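Local coordinates for alkylhydroperoxidase AhpD core: uncharacterized peroxidase-related protein (Ralstonia eutropha, PDB 2PRR) that is functionally uncharacterised but, as a member of the carboxymuconolactone decarboxylase family with an AhpD-like core, probably acts as a peroxidase-related oxidoreductase, at residues D[83-88]-D[133-138]. Sequence-based numbering, arbitrary orientation.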
loop_
_atom_site.group_PDB
_atom_site.type_symbol
_atom_site.label_atom_id
_atom_site.label_comp_id
_atom_site.label_asym_id
_atom_site.label_seq_id
_atom_site.Cartn_x
_atom_site.Cartn_y
_atom_site.Cartn_z
ATOM N N ALA D 83 -0.306 -17.931 1.116
ATOM C CA ALA D 83 0.789 -17.358 0.393
ATOM C C ALA D 83 0.700 -15.825 0.550
ATOM O O ALA D 83 1.713 -15.200 0.827
ATOM C CB ALA D 83 0.768 -17.793 -1.073
ATOM N N ALA D 84 -0.495 -15.245 0.423
ATOM C CA ALA D 84 -0.726 -13.749 0.617
ATOM C C ALA D 84 -0.386 -13.208 2.001
ATOM O O ALA D 84 -0.027 -12.042 2.152
ATOM C CB ALA D 84 -2.131 -13.443 0.368
ATOM N N ASN D 85 -0.587 -14.046 3.016
ATOM C CA ASN D 85 -0.252 -13.787 4.415
ATOM C C ASN D 85 1.177 -14.207 4.745
ATOM O O ASN D 85 1.630 -14.032 5.893
ATOM C CB ASN D 85 -1.203 -14.591 5.334
ATOM C CG ASN D 85 -2.587 -14.015 5.369
ATOM O OD1 ASN D 85 -2.781 -12.819 5.127
ATOM N ND2 ASN D 85 -3.564 -14.844 5.695
ATOM N N GLN D 86 1.876 -14.783 3.760
ATOM C CA GLN D 86 3.220 -15.269 3.944
ATOM C C GLN D 86 3.320 -16.188 5.127
ATOM O O GLN D 86 4.197 -16.027 5.967
ATOM C CB GLN D 86 4.207 -14.116 4.087
ATOM C CG GLN D 86 4.146 -13.207 2.898
ATOM C CD GLN D 86 5.258 -12.246 2.883
ATOM O OE1 GLN D 86 5.027 -11.063 3.038
ATOM N NE2 GLN D 86 6.496 -12.745 2.738
ATOM N N CYS D 87 2.406 -17.154 5.179
ATOM C CA CYS D 87 2.427 -18.144 6.225
ATOM C C CYS D 87 3.213 -19.342 5.737
ATOM O O CYS D 87 2.745 -20.130 4.893
ATOM C CB CYS D 87 1.029 -18.583 6.621
ATOM S SG CYS D 87 1.031 -19.871 7.919
ATOM N N LEU D 88 4.399 -19.498 6.308
ATOM C CA LEU D 88 5.278 -20.576 5.956
ATOM C C LEU D 88 4.683 -21.964 6.270
ATOM O O LEU D 88 4.676 -22.824 5.396
ATOM C CB LEU D 88 6.619 -20.329 6.630
ATOM C CG LEU D 88 7.740 -21.364 6.562
ATOM C CD1 LEU D 88 8.011 -21.895 5.143
ATOM C CD2 LEU D 88 8.985 -20.705 7.164
ATOM N N LYS D 133 -10.055 -11.624 -2.350
ATOM C CA LYS D 133 -10.816 -10.430 -1.939
ATOM C C LYS D 133 -11.322 -10.539 -0.487
ATOM O O LYS D 133 -11.284 -9.571 0.287
ATOM C CB LYS D 133 -12.009 -10.189 -2.868
ATOM C CG LYS D 133 -12.605 -8.795 -2.656
ATOM C CD LYS D 133 -13.755 -8.459 -3.577
ATOM C CE LYS D 133 -13.989 -6.903 -3.528
ATOM N NZ LYS D 133 -15.205 -6.415 -4.274
ATOM N N VAL D 134 -11.826 -11.721 -0.134
ATOM C CA VAL D 134 -12.259 -11.985 1.208
ATOM C C VAL D 134 -11.033 -11.886 2.119
ATOM O O VAL D 134 -11.087 -11.300 3.196
ATOM C CB VAL D 134 -12.831 -13.428 1.343
ATOM C CG1 VAL D 134 -13.099 -13.763 2.787
ATOM C CG2 VAL D 134 -14.078 -13.616 0.502
ATOM N N CYS D 135 -9.938 -12.499 1.675
ATOM C CA CYS D 135 -8.699 -12.527 2.420
ATOM C C CYS D 135 -8.182 -11.131 2.725
ATOM O O CYS D 135 -7.930 -10.848 3.864
ATOM C CB CYS D 135 -7.643 -13.314 1.651
ATOM S SG CYS D 135 -6.086 -13.511 2.510
ATOM N N LYS D 136 -8.094 -10.245 1.735
ATOM C CA LYS D 136 -7.521 -8.890 1.953
ATOM C C LYS D 136 -8.449 -7.667 1.881
ATOM O O LYS D 136 -8.031 -6.563 2.235
ATOM C CB LYS D 136 -6.421 -8.631 0.923
ATOM C CG LYS D 136 -5.251 -9.600 0.942
ATOM C CD LYS D 136 -4.367 -9.523 2.198
ATOM C CE LYS D 136 -3.300 -10.664 2.109
ATOM N NZ LYS D 136 -2.330 -10.814 3.261
ATOM N N ALA D 137 -9.665 -7.812 1.386
ATOM C CA ALA D 137 -10.578 -6.682 1.342
ATOM C C ALA D 137 -12.021 -7.136 1.415
ATOM O O ALA D 137 -12.845 -6.785 0.568
ATOM C CB ALA D 137 -10.321 -5.854 0.091
ATOM N N SER D 138 -12.325 -7.925 2.451
ATOM C CA SER D 138 -13.667 -8.477 2.660
ATOM C C SER D 138 -14.716 -7.370 2.778
ATOM O O SER D 138 -15.838 -7.522 2.298
ATOM C CB SER D 138 -13.695 -9.370 3.892
ATOM O OG SER D 138 -13.313 -8.669 5.056
HETATM O O HOH W 1 -5.128 -11.339 5.321
#
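K136 reaches across from helix 122-137 to the C-terminal end of helix 71-84, a worked example of how a lysine can gather carbonyl oxygens where a helix stops. Its chain bends once, at chi2 (-68°), and then runs extended, which carries NZ over to two oxygens of the other segment. The firmer bond goes to the side-chain amide of N85, with NZ of K136 2.8 Å from OD1 of N85; the donor stands tilted 29° from the carbonyl plane. NZ of K136 also lies 2.8 Å from the backbone O of A84, but that hydrogen bond is weak. The N85 and K136 side chains run alongside one another with opposite headings, while the methylene CE of K136 presses closely on CB of A84, 3.5 Å away. C135 approaches more loosely, its SG 4.5 Å from CB of A84.

OD1 of N85 has a second donor: a water 2.8 Å from it, which also donates to the backbone O of C135 and so bridges the two segments. The other end of the same amide is fixed by N173, whose OD1 accepts from ND2 of N85, so both ends of this buried group are engaged. Just beyond, Q86 takes positive phi and closes helix 71-84 in a Schellman motif, before C87 starts helix 88-102 as its N-cap.

The contact thus joins the C-terminal end of helix 71-84 to helix 122-137 within an all-helical fold. Helix 156-179 runs beside both: it carries N173, the residue bonded to N85, and T166, which packs against the C135 side chain, while R174 of a second subunit hydrogen-bonds the backbone O of C135.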